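Long-range contacts in myosin-I heavy chain (Dictyostelium discoideum, PDB 5EJY), which is an actin-based ATPase motor acting in adhesion and early phagocytosis, represented here by the MyTH4-FERM MF1 unit of its tail: residues I5-I11 and A147-T152; S46-H50 and D103-Q108; T132-F136 and R183-P187; V267-V271 and V283-F287; K291-F295 and A407-L411. One frame throughout, in Å; residues are numbered along the deposited sequence.

Contact 1 (I5-I11 and A147-T152)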
# COMPACT_ATOMS: atom_id res chain seq x y z
N ILE A 5 3.65 10.86 23.57
CA ILE A 5 2.54 11.76 23.31
C ILE A 5 2.39 12.64 24.55
O ILE A 5 2.00 13.81 24.47
CB ILE A 5 1.23 10.98 23.06
CG1 ILE A 5 1.36 10.10 21.82
CG2 ILE A 5 0.06 11.94 22.89
CD1 ILE A 5 0.49 8.86 21.86
N LEU A 6 2.73 12.05 25.69
CA LEU A 6 2.63 12.72 26.98
C LEU A 6 3.71 12.17 27.91
O LEU A 6 3.87 10.95 28.03
CB LEU A 6 1.26 12.44 27.60
CG LEU A 6 0.87 13.36 28.75
CD1 LEU A 6 0.79 14.78 28.23
CD2 LEU A 6 -0.46 12.94 29.33
N ASN A 7 4.43 13.06 28.58
CA ASN A 7 5.40 12.64 29.60
C ASN A 7 4.73 12.07 30.85
O ASN A 7 3.62 12.47 31.20
CB ASN A 7 6.30 13.80 29.99
CG ASN A 7 7.12 14.32 28.83
OD1 ASN A 7 7.62 13.54 28.01
ND2 ASN A 7 7.26 15.64 28.75
N ASP A 8 5.41 11.15 31.54
CA ASP A 8 4.86 10.58 32.77
C ASP A 8 4.48 11.70 33.74
O ASP A 8 3.51 11.58 34.49
CB ASP A 8 5.85 9.62 33.44
CG ASP A 8 5.89 8.24 32.79
OD1 ASP A 8 4.91 7.86 32.10
OD2 ASP A 8 6.90 7.53 32.97
N GLU A 9 5.23 12.79 33.72
CA GLU A 9 5.07 13.86 34.70
C GLU A 9 3.85 14.73 34.42
O GLU A 9 3.42 15.50 35.27
CB GLU A 9 6.32 14.73 34.74
CG GLU A 9 6.61 15.41 33.41
CD GLU A 9 7.72 16.43 33.50
OE1 GLU A 9 8.28 16.60 34.61
OE2 GLU A 9 8.03 17.06 32.47
N GLU A 10 3.31 14.60 33.21
CA GLU A 10 2.14 15.38 32.80
C GLU A 10 0.87 14.57 32.96
O GLU A 10 -0.22 15.08 32.77
CB GLU A 10 2.24 15.78 31.33
CG GLU A 10 3.38 16.70 30.96
CD GLU A 10 3.36 16.99 29.47
OE1 GLU A 10 3.96 16.19 28.70
OE2 GLU A 10 2.73 17.98 29.05
N ILE A 11 1.02 13.29 33.29
CA ILE A 11 -0.13 12.42 33.46
C ILE A 11 -1.10 12.97 34.50
O ILE A 11 -2.31 12.89 34.34
CB ILE A 11 0.28 11.00 33.91
CG1 ILE A 11 0.98 10.25 32.78
CG2 ILE A 11 -0.93 10.23 34.38
CD1 ILE A 11 1.57 8.94 33.22
N ALA A 147 -4.33 10.27 26.37
CA ALA A 147 -3.00 9.71 26.54
C ALA A 147 -2.68 9.46 28.01
O ALA A 147 -2.04 8.47 28.37
CB ALA A 147 -1.96 10.63 25.92
N ALA A 148 -3.13 10.36 28.88
CA ALA A 148 -2.92 10.17 30.32
C ALA A 148 -3.65 8.91 30.78
O ALA A 148 -3.15 8.11 31.57
CB ALA A 148 -3.39 11.39 31.10
N TYR A 149 -4.85 8.73 30.24
CA TYR A 149 -5.67 7.58 30.59
C TYR A 149 -4.98 6.27 30.18
O TYR A 149 -4.99 5.30 30.94
CB TYR A 149 -7.04 7.71 29.93
CG TYR A 149 -8.00 6.61 30.31
CD1 TYR A 149 -8.50 6.53 31.60
CD2 TYR A 149 -8.40 5.67 29.38
CE1 TYR A 149 -9.38 5.53 31.96
CE2 TYR A 149 -9.28 4.66 29.72
CZ TYR A 149 -9.77 4.60 31.03
OH TYR A 149 -10.63 3.61 31.40
N LEU A 150 -4.39 6.25 28.99
CA LEU A 150 -3.66 5.08 28.50
C LEU A 150 -2.47 4.75 29.42
O LEU A 150 -2.29 3.61 29.82
CB LEU A 150 -3.13 5.33 27.08
CG LEU A 150 -4.16 5.34 25.95
CD1 LEU A 150 -3.48 5.62 24.61
CD2 LEU A 150 -4.89 4.02 25.91
N LYS A 151 -1.64 5.74 29.69
CA LYS A 151 -0.41 5.50 30.43
C LYS A 151 -0.73 5.06 31.86
O LYS A 151 -0.11 4.13 32.39
CB LYS A 151 0.48 6.73 30.42
CG LYS A 151 0.88 7.18 29.03
CD LYS A 151 2.07 8.12 29.04
CE LYS A 151 3.38 7.35 29.20
NZ LYS A 151 4.56 8.26 29.08
N THR A 152 -1.71 5.71 32.47
CA THR A 152 -2.15 5.29 33.80
C THR A 152 -2.58 3.83 33.77
O THR A 152 -2.26 3.04 34.66
CB THR A 152 -3.32 6.14 34.32
OG1 THR A 152 -2.89 7.50 34.48
CG2 THR A 152 -3.81 5.61 35.67
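A148 and A147 give helix 143-155 a low, smooth patch, and the bulkier side chains of I5-I11 settle on it. The CB of A147 is met by I5 CG2 at 3.9 Å and, more loosely, by L6 CB. One helix position on, A148 CB lies in a hollow formed by L6 CD2, at 3.8 Å, and the carbonyl oxygen of I11, at 3.7 Å. The leucine reaches down to the helix because its CG is anti to the backbone N (chi1 -164°). I11 fills the next dip with both of its branches: CD1 rests on K151 CB at 3.7 Å, while CG2 turns to T152 OG1.

The largest projection runs the other way. K151 rises from the helix, kinks at chi3 (79°) and ends in the concave side of the N-terminal segment. There its NZ donates to L6 O at 3.0 Å, with the C=O...N angle a nearly straight 163°. It also forms a salt bridge with D8 OD1 at 3.1 Å, approaching from above the carboxylate plane. Q4 OE1 is a further partner of this ammonium group, and Q155 NE2 binds D8 OD1, so each charged end has more than one partner.

The contact lays the segment that precedes helix 16-23 along helix 143-155 of the MyTH4 domain, with Y171 and L174 of helix 161-180 flanking I5 and K151.

Contact 2 (S46-H50 and D103-Q108)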
# COMPACT_ATOMS: atom_id res chain seq x y z
N SER A 46 -26.04 12.47 23.07
CA SER A 46 -24.60 12.35 22.85
C SER A 46 -23.86 12.70 24.15
O SER A 46 -24.39 13.45 24.97
CB SER A 46 -24.16 13.29 21.72
OG SER A 46 -24.48 14.64 22.00
N LEU A 47 -22.66 12.17 24.33
CA LEU A 47 -21.83 12.56 25.48
C LEU A 47 -21.33 13.99 25.39
O LEU A 47 -21.27 14.70 26.39
CB LEU A 47 -20.62 11.62 25.66
CG LEU A 47 -20.83 10.17 26.11
CD1 LEU A 47 -19.48 9.51 26.45
CD2 LEU A 47 -21.79 10.07 27.31
N LEU A 48 -20.93 14.41 24.19
CA LEU A 48 -20.45 15.77 23.99
C LEU A 48 -21.53 16.60 23.30
O LEU A 48 -22.56 16.07 22.89
CB LEU A 48 -19.14 15.77 23.20
CG LEU A 48 -18.02 14.93 23.81
CD1 LEU A 48 -16.78 14.93 22.93
CD2 LEU A 48 -17.67 15.46 25.23
N VAL A 49 -21.30 17.89 23.18
CA VAL A 49 -22.31 18.76 22.59
C VAL A 49 -22.05 18.94 21.10
O VAL A 49 -20.99 19.41 20.70
CB VAL A 49 -22.33 20.14 23.27
CG1 VAL A 49 -23.33 21.06 22.57
CG2 VAL A 49 -22.64 19.99 24.77
N HIS A 50 -23.02 18.55 20.28
CA HIS A 50 -22.92 18.76 18.84
C HIS A 50 -24.03 19.73 18.39
O HIS A 50 -25.20 19.52 18.67
CB HIS A 50 -23.01 17.42 18.09
CG HIS A 50 -22.05 16.38 18.60
ND1 HIS A 50 -20.74 16.30 18.16
CD2 HIS A 50 -22.20 15.40 19.52
CE1 HIS A 50 -20.13 15.31 18.79
NE2 HIS A 50 -21.00 14.74 19.62
N ASP A 103 -13.91 12.81 19.07
CA ASP A 103 -13.78 12.93 20.54
C ASP A 103 -14.96 12.27 21.24
O ASP A 103 -14.80 11.62 22.27
CB ASP A 103 -13.58 14.37 20.98
CG ASP A 103 -12.21 14.91 20.59
OD1 ASP A 103 -11.32 14.11 20.21
OD2 ASP A 103 -12.01 16.14 20.66
N GLU A 104 -16.14 12.42 20.66
CA GLU A 104 -17.33 11.70 21.12
C GLU A 104 -17.06 10.21 21.28
O GLU A 104 -17.30 9.64 22.35
CB GLU A 104 -18.49 11.91 20.14
CG GLU A 104 -19.73 11.10 20.48
CD GLU A 104 -20.56 11.71 21.59
OE1 GLU A 104 -20.58 12.96 21.70
OE2 GLU A 104 -21.18 10.95 22.36
N ILE A 105 -16.57 9.58 20.21
CA ILE A 105 -16.24 8.16 20.23
C ILE A 105 -15.24 7.83 21.34
O ILE A 105 -15.45 6.89 22.11
CB ILE A 105 -15.70 7.68 18.86
CG1 ILE A 105 -16.80 7.81 17.79
CG2 ILE A 105 -15.18 6.23 18.94
CD1 ILE A 105 -16.24 7.95 16.36
N TYR A 106 -14.16 8.59 21.44
CA TYR A 106 -13.17 8.27 22.46
C TYR A 106 -13.74 8.41 23.87
O TYR A 106 -13.43 7.62 24.74
CB TYR A 106 -11.93 9.14 22.31
CG TYR A 106 -10.90 8.60 21.34
CD1 TYR A 106 -10.00 7.62 21.73
CD2 TYR A 106 -10.84 9.06 20.02
CE1 TYR A 106 -9.05 7.12 20.85
CE2 TYR A 106 -9.89 8.56 19.13
CZ TYR A 106 -8.99 7.60 19.56
OH TYR A 106 -8.04 7.10 18.69
N CYS A 107 -14.59 9.41 24.09
CA CYS A 107 -15.18 9.63 25.41
C CYS A 107 -16.10 8.48 25.78
O CYS A 107 -16.17 8.09 26.94
CB CYS A 107 -15.96 10.95 25.47
SG CYS A 107 -14.94 12.39 25.56
N GLN A 108 -16.83 7.95 24.80
CA GLN A 108 -17.68 6.79 25.05
C GLN A 108 -16.86 5.57 25.46
O GLN A 108 -17.30 4.78 26.30
CB GLN A 108 -18.53 6.45 23.83
CG GLN A 108 -19.57 7.50 23.48
CD GLN A 108 -20.47 7.07 22.32
OE1 GLN A 108 -20.57 5.88 22.00
NE2 GLN A 108 -21.13 8.04 21.70
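The carboxylate of E104 receives three hydrogen bonds from S46-H50, which curls around it. The E104 chain leaves the helix with CG anti to the backbone N and folds at chi2 (80°) to face the loop. L47 N reaches OE2 at 2.7 Å on the syn lone pair of that oxygen. L48 N reaches OE1 at 2.9 Å, also on the syn side, so consecutive backbone amides grip the two oxygens. H50 NE2 adds a bond to OE1 of 2.8 Å; the oxygen lies close to the imidazole plane, yet the donor stands 37° out of the carboxylate plane. The histidine and the L48 amide therefore approach OE1 from opposite faces.

The leucines pack on the helix beside this polar centre. L47 CD1 lies 3.5 Å from Q108 N and also meets C107 CB. L48 CD1 meets the D103-E104 backbone, 3.4 Å from E104 N, and both methyls of L48 touch C107 SG.

A second shell positions these groups. Q108 NE2, almost straight at 167°, takes the anti lone pair of E104 OE2 and also binds A59 O of helix 53-70. On the other side of the contact, S46 OG donates to L48 O at 2.6 Å, within the loop.

With four N-H donors converging on a buried carboxylate, E104 is probably ionised, and its charge would tend to favour a protonated H50.

Contact 3 (T132-F136 and R183-P187); sequences TCSTF and RKQVP
R183 opens the second segment and supplies the hydrogen bond to T132-F136. Its backbone N takes part through a water, which accepts from R183 N at 3.1 Å and donates to T135 O at 2.6 Å, bridging the two segments. The side chain starts with CG between the backbone N and the carbonyl carbon (chi1 71°), and the aliphatic part runs past T135, with R183 CG 3.5 Å from T135 O. A bend at chi3 then swings the guanidinium round so that NH1 donates to S134 O at 2.9 Å. That oxygen lies at the edge of the guanidinium, only 3° out of its plane, although the donor is tilted 27° from the plane of the carbonyl.

After K184 has turned outward, Q185 and V186 come near T135 chiefly through their backbones; T135 CG2 lies 4.3 Å from Q185 O. P187 then brings the chain back in. Its CD touches T135 OG1 at 3.3 Å, packs on T135 CG2 at 3.8 Å, and lies over one face of the R183 guanidinium, offset toward the rim. The threonine hydroxyl is itself hydrogen-bonded to F131 O, in the last turn of helix 119-133.

The contact thus joins the turn that follows helix 119-133 to the loop between helices 161-180 and 189-196 of the MyTH4 domain. R183 extends the connection through salt bridges to E191 on helix 189-196 and to D266 on helix 264-277, which belongs to the FERM part; L92 of helix 81-97 touches T135, and K89 and T93 touch V186.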
# COMPACT_ATOMS: atom_id res chain seq x y z
N THR A 132 -9.88 1.86 17.44
CA THR A 132 -10.08 3.28 17.19
C THR A 132 -8.74 3.98 17.06
O THR A 132 -8.54 4.76 16.13
CB THR A 132 -10.95 3.94 18.31
OG1 THR A 132 -12.18 3.23 18.41
CG2 THR A 132 -11.25 5.41 17.97
N CYS A 133 -7.82 3.69 17.98
CA CYS A 133 -6.48 4.24 17.92
C CYS A 133 -5.77 3.89 16.60
O CYS A 133 -4.91 4.66 16.13
CB CYS A 133 -5.64 3.73 19.08
SG CYS A 133 -6.11 4.46 20.68
N SER A 134 -6.10 2.73 16.04
CA SER A 134 -5.51 2.25 14.79
C SER A 134 -6.11 2.92 13.55
O SER A 134 -5.67 2.66 12.43
CB SER A 134 -5.68 0.74 14.67
OG SER A 134 -5.10 0.07 15.80
N THR A 135 -7.12 3.77 13.76
CA THR A 135 -7.86 4.38 12.66
C THR A 135 -7.75 5.92 12.61
O THR A 135 -7.52 6.50 11.54
CB THR A 135 -9.36 3.94 12.65
OG1 THR A 135 -9.44 2.52 12.83
CG2 THR A 135 -10.05 4.35 11.31
N PHE A 136 -7.94 6.58 13.75
CA PHE A 136 -7.80 8.04 13.84
C PHE A 136 -7.55 8.43 15.30
O PHE A 136 -7.97 7.71 16.22
CB PHE A 136 -9.07 8.77 13.33
CG PHE A 136 -10.34 8.28 13.97
CD1 PHE A 136 -10.70 8.71 15.24
CD2 PHE A 136 -11.13 7.34 13.32
CE1 PHE A 136 -11.85 8.22 15.86
CE2 PHE A 136 -12.28 6.85 13.93
CZ PHE A 136 -12.64 7.29 15.20
N ARG A 183 -4.22 7.85 8.05
CA ARG A 183 -4.61 6.87 7.05
C ARG A 183 -5.88 7.31 6.34
O ARG A 183 -6.53 8.31 6.70
CB ARG A 183 -4.83 5.49 7.70
CG ARG A 183 -6.07 5.39 8.56
CD ARG A 183 -6.12 4.04 9.27
NE ARG A 183 -6.15 2.94 8.30
CZ ARG A 183 -6.01 1.66 8.61
NH1 ARG A 183 -5.78 1.30 9.88
NH2 ARG A 183 -6.08 0.74 7.65
N LYS A 184 -6.27 6.54 5.33
CA LYS A 184 -7.36 6.95 4.46
C LYS A 184 -8.55 6.02 4.50
O LYS A 184 -9.61 6.36 3.97
CB LYS A 184 -6.85 7.04 3.02
CG LYS A 184 -5.69 8.02 2.85
CD LYS A 184 -5.30 8.16 1.39
CE LYS A 184 -4.17 9.17 1.23
NZ LYS A 184 -3.85 9.34 -0.22
N GLN A 185 -8.40 4.85 5.11
CA GLN A 185 -9.48 3.87 5.07
C GLN A 185 -9.73 3.26 6.44
O GLN A 185 -8.84 3.25 7.30
CB GLN A 185 -9.15 2.74 4.06
CG GLN A 185 -8.71 3.23 2.67
CD GLN A 185 -9.76 4.11 1.97
OE1 GLN A 185 -10.95 3.99 2.22
NE2 GLN A 185 -9.30 5.01 1.09
N VAL A 186 -10.93 2.73 6.63
CA VAL A 186 -11.27 1.93 7.79
C VAL A 186 -10.64 0.54 7.66
O VAL A 186 -10.67 -0.07 6.58
CB VAL A 186 -12.81 1.80 7.90
CG1 VAL A 186 -13.20 0.75 8.95
CG2 VAL A 186 -13.44 3.17 8.22
N PRO A 187 -10.06 0.02 8.76
CA PRO A 187 -9.46 -1.32 8.75
C PRO A 187 -10.37 -2.40 8.14
O PRO A 187 -11.57 -2.44 8.43
CB PRO A 187 -9.25 -1.60 10.23
CG PRO A 187 -8.95 -0.27 10.80
CD PRO A 187 -9.78 0.73 10.03
O HOH W 1 -6.10 8.45 10.49

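Contact 4 (V267-V271 and V283-F287)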
# COMPACT_ATOMS: atom_id res chain seq x y z
N VAL A 267 -4.53 -0.39 1.59
CA VAL A 267 -4.69 -1.17 0.35
C VAL A 267 -5.53 -2.41 0.64
O VAL A 267 -6.45 -2.73 -0.11
CB VAL A 267 -3.33 -1.55 -0.28
CG1 VAL A 267 -3.53 -2.40 -1.54
CG2 VAL A 267 -2.55 -0.29 -0.63
N LEU A 268 -5.25 -3.09 1.76
CA LEU A 268 -6.07 -4.24 2.17
C LEU A 268 -7.56 -3.88 2.30
O LEU A 268 -8.43 -4.68 1.93
CB LEU A 268 -5.56 -4.82 3.49
CG LEU A 268 -4.15 -5.43 3.51
CD1 LEU A 268 -3.81 -5.93 4.93
CD2 LEU A 268 -4.01 -6.56 2.49
N SER A 269 -7.85 -2.70 2.85
CA SER A 269 -9.23 -2.22 2.92
C SER A 269 -9.86 -2.10 1.54
O SER A 269 -11.01 -2.47 1.33
CB SER A 269 -9.28 -0.86 3.62
OG SER A 269 -8.71 -0.95 4.91
N LYS A 270 -9.09 -1.58 0.59
CA LYS A 270 -9.59 -1.42 -0.79
C LYS A 270 -9.90 -2.76 -1.43
O LYS A 270 -10.87 -2.90 -2.20
CB LYS A 270 -8.59 -0.67 -1.66
CG LYS A 270 -8.40 0.78 -1.27
CD LYS A 270 -8.05 1.63 -2.48
CE LYS A 270 -7.07 0.94 -3.41
NZ LYS A 270 -6.54 1.88 -4.45
N VAL A 271 -9.07 -3.75 -1.14
CA VAL A 271 -9.25 -5.11 -1.62
C VAL A 271 -10.56 -5.69 -1.11
O VAL A 271 -11.34 -6.25 -1.88
CB VAL A 271 -8.07 -6.02 -1.22
CG1 VAL A 271 -8.38 -7.49 -1.56
CG2 VAL A 271 -6.81 -5.56 -1.92
N VAL A 283 -11.41 -11.57 -7.51
CA VAL A 283 -10.40 -10.64 -7.00
C VAL A 283 -9.04 -11.32 -6.92
O VAL A 283 -8.76 -12.07 -5.98
CB VAL A 283 -10.78 -10.09 -5.62
CG1 VAL A 283 -9.67 -9.19 -5.10
CG2 VAL A 283 -12.09 -9.32 -5.71
N ASN A 284 -8.20 -11.04 -7.91
CA ASN A 284 -6.84 -11.56 -7.96
C ASN A 284 -5.85 -10.47 -7.56
O ASN A 284 -5.21 -9.86 -8.41
CB ASN A 284 -6.55 -12.04 -9.38
CG ASN A 284 -5.14 -12.57 -9.54
OD1 ASN A 284 -4.51 -13.01 -8.58
ND2 ASN A 284 -4.65 -12.54 -10.77
N PHE A 285 -5.74 -10.22 -6.26
CA PHE A 285 -4.90 -9.13 -5.78
C PHE A 285 -3.53 -9.61 -5.34
O PHE A 285 -3.41 -10.64 -4.70
CB PHE A 285 -5.56 -8.41 -4.61
CG PHE A 285 -4.61 -7.52 -3.87
CD1 PHE A 285 -4.28 -6.28 -4.37
CD2 PHE A 285 -4.04 -7.93 -2.68
CE1 PHE A 285 -3.39 -5.46 -3.70
CE2 PHE A 285 -3.16 -7.12 -2.00
CZ PHE A 285 -2.83 -5.88 -2.52
N LYS A 286 -2.50 -8.84 -5.67
CA LYS A 286 -1.15 -9.06 -5.14
C LYS A 286 -0.50 -7.72 -4.81
O LYS A 286 -0.74 -6.73 -5.50
CB LYS A 286 -0.26 -9.73 -6.19
CG LYS A 286 -0.79 -10.99 -6.81
CD LYS A 286 0.07 -11.40 -8.01
CE LYS A 286 -0.18 -12.85 -8.41
N PHE A 287 0.34 -7.70 -3.78
CA PHE A 287 1.34 -6.66 -3.67
C PHE A 287 2.52 -7.15 -4.50
O PHE A 287 2.82 -8.35 -4.48
CB PHE A 287 1.83 -6.49 -2.23
CG PHE A 287 0.85 -5.83 -1.30
CD1 PHE A 287 0.54 -4.48 -1.43
CD2 PHE A 287 0.29 -6.55 -0.25
CE1 PHE A 287 -0.34 -3.87 -0.54
CE2 PHE A 287 -0.59 -5.94 0.63
CZ PHE A 287 -0.90 -4.60 0.47
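V271 and F285 provide the one directional interaction here, a CH-pi contact. The methyl CG2 of V271 stands 3.5 Å from the centroid of the F285 ring and only 12° off the ring normal, so it sits squarely over the face. F285 turns this face to the helix with CG anti to its backbone N (chi1 166°).

All else is apolar contact between side chains. V267 CG1 touches both rings beside the place where they meet, 3.7 Å from F285 CZ and from F287 CE1. L268 CD2 reaches F287 CE2 at 3.9 Å from the adjoining helix position, and V271 CG1 meets V283 CG1 at 4.1 Å at the far end. The two rings also fit each other: F285 CZ lies 3.6 Å above the plane of the F287 ring, over its centre. No hydrogen bond links the two segments.

Helix 267-271 runs antiparallel to strand 285-287, at 171°, with axes 10.3 Å apart. The strand lies between strands 201-207 and 245-251 in a mixed sheet of order 2-1-5-3-4, the ubiquitin-like beta-grasp topology of a FERM F1 lobe. Side chains of both flanking strands complete the layer beneath helix 264-277.

Contact 5 (K291-F295 and A407-L411); sequences KKLFF and ANCSL
F294 and S410 join two lobes of the FERM cloverleaf: K291-F295 leaves the last strand of the ubiquitin-like F1 lobe, and A407-L411 leads into the first strand of the sheet that probably forms the F3 lobe, after the helical F2 lobe.

Van der Waals contact is carried by the F294 ring. One face lies on the N408-C409 peptide, with C409 N 4.0 Å above the ring plane over its centre and N408 C nearer the rim. At the ring's margin CE1 approaches C409 O at 3.4 Å, while CB lies 3.5 Å from N408 O. K291 CG covers the opposite face, 3.8 Å above the plane, so that the ring is held between its own segment and the incoming peptide. With CG anti to the carbonyl carbon (chi1 -64°), the phenyl group is directed toward A407-L411. Y314 of helix 304-322 adds an edge-to-face ring contact.

Polar contact rests on S410, whose hydroxyl has two partners. One is Y494 OH of helix 484-499, and the same tyrosine oxygen accepts from F294 N, tying both segments to the C-terminal helix. The serine oxygen lies at the edge of the F294 ring, near its plane, 3.5 Å from CD1. Across the segments S410 OG donates to K292 O in a short bond of 2.5 Å, in the carbonyl plane, with a C=O...O angle of 156°.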
# COMPACT_ATOMS: atom_id res chain seq x y z
N LYS A 291 11.06 -2.59 -9.38
CA LYS A 291 11.96 -1.44 -9.46
C LYS A 291 11.27 -0.29 -10.16
O LYS A 291 10.87 -0.41 -11.32
CB LYS A 291 13.26 -1.78 -10.18
CG LYS A 291 14.27 -0.64 -10.10
CD LYS A 291 15.66 -1.07 -10.56
CE LYS A 291 16.64 0.08 -10.42
NZ LYS A 291 18.05 -0.37 -10.62
N LYS A 292 11.14 0.83 -9.45
CA LYS A 292 10.42 1.99 -9.97
C LYS A 292 11.36 3.03 -10.55
O LYS A 292 11.10 3.62 -11.62
CB LYS A 292 9.60 2.63 -8.83
CG LYS A 292 8.80 3.88 -9.25
CD LYS A 292 7.96 4.39 -8.06
CE LYS A 292 7.19 5.66 -8.40
NZ LYS A 292 6.43 6.10 -7.18
N LEU A 293 12.45 3.28 -9.84
CA LEU A 293 13.33 4.42 -10.15
C LEU A 293 14.72 3.93 -10.53
O LEU A 293 15.26 3.03 -9.89
CB LEU A 293 13.40 5.36 -8.95
CG LEU A 293 12.09 6.07 -8.62
CD1 LEU A 293 12.04 6.52 -7.17
CD2 LEU A 293 11.89 7.26 -9.56
N PHE A 294 15.29 4.52 -11.57
CA PHE A 294 16.59 4.10 -12.06
C PHE A 294 17.63 5.20 -11.90
O PHE A 294 17.83 6.02 -12.79
CB PHE A 294 16.48 3.64 -13.51
CG PHE A 294 15.61 2.43 -13.67
CD1 PHE A 294 14.23 2.55 -13.69
CD2 PHE A 294 16.16 1.17 -13.74
CE1 PHE A 294 13.42 1.44 -13.81
CE2 PHE A 294 15.37 0.05 -13.86
CZ PHE A 294 14.01 0.18 -13.90
N PHE A 295 18.30 5.20 -10.75
CA PHE A 295 19.27 6.23 -10.41
C PHE A 295 20.69 5.76 -10.72
O PHE A 295 21.04 4.60 -10.50
CB PHE A 295 19.16 6.61 -8.94
CG PHE A 295 17.85 7.28 -8.58
CD1 PHE A 295 17.17 8.04 -9.51
CD2 PHE A 295 17.33 7.15 -7.30
CE1 PHE A 295 15.97 8.66 -9.17
CE2 PHE A 295 16.13 7.77 -6.96
CZ PHE A 295 15.46 8.53 -7.90
N ALA A 407 15.54 -0.61 -21.55
CA ALA A 407 16.33 -1.01 -20.39
C ALA A 407 16.65 0.19 -19.52
O ALA A 407 17.00 1.25 -20.02
CB ALA A 407 17.62 -1.71 -20.81
N ASN A 408 16.55 0.02 -18.20
CA ASN A 408 16.95 1.06 -17.27
C ASN A 408 16.07 2.32 -17.32
O ASN A 408 16.52 3.42 -17.01
CB ASN A 408 18.42 1.41 -17.47
CG ASN A 408 19.31 0.19 -17.32
OD1 ASN A 408 19.21 -0.54 -16.33
ND2 ASN A 408 20.16 -0.05 -18.31
N CYS A 409 14.81 2.13 -17.70
CA CYS A 409 13.84 3.22 -17.74
C CYS A 409 12.61 2.88 -16.92
O CYS A 409 12.17 1.73 -16.91
CB CYS A 409 13.37 3.46 -19.18
SG CYS A 409 14.63 4.08 -20.31
N SER A 410 12.02 3.89 -16.28
CA SER A 410 10.71 3.73 -15.64
C SER A 410 9.66 3.86 -16.74
O SER A 410 9.61 4.88 -17.43
CB SER A 410 10.50 4.82 -14.58
OG SER A 410 11.63 4.95 -13.73
N LEU A 411 8.81 2.85 -16.89
CA LEU A 411 7.93 2.76 -18.05
C LEU A 411 6.50 3.12 -17.70
O LEU A 411 5.98 2.72 -16.65
CB LEU A 411 7.97 1.34 -18.61
CG LEU A 411 9.34 0.82 -19.03
CD1 LEU A 411 9.22 -0.56 -19.65
CD2 LEU A 411 10.02 1.80 -19.99

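From the N terminus, contact 1 closes the widest loop, bringing I5-I11 back to helix 143-155; contact 2 opens and closes entirely within that span. Contact 3 starts before contact 1 has closed and ends after it, so these two cross. All three tie loops to the helical framework of the MyTH4 part, and contacts 2 and 3 touch where Y106 OH probably hydrogen-bonds to F136 O, at 2.5 Å. Contacts 4 and 5 follow in series: contact 4 closes a short helix-to-strand loop in the F1 lobe, and contact 5 spans the helical lobe between. Contact 3 meets contact 4 across the MyTH4-FERM junction, where V186 O lies 2.7 Å from S269 OG.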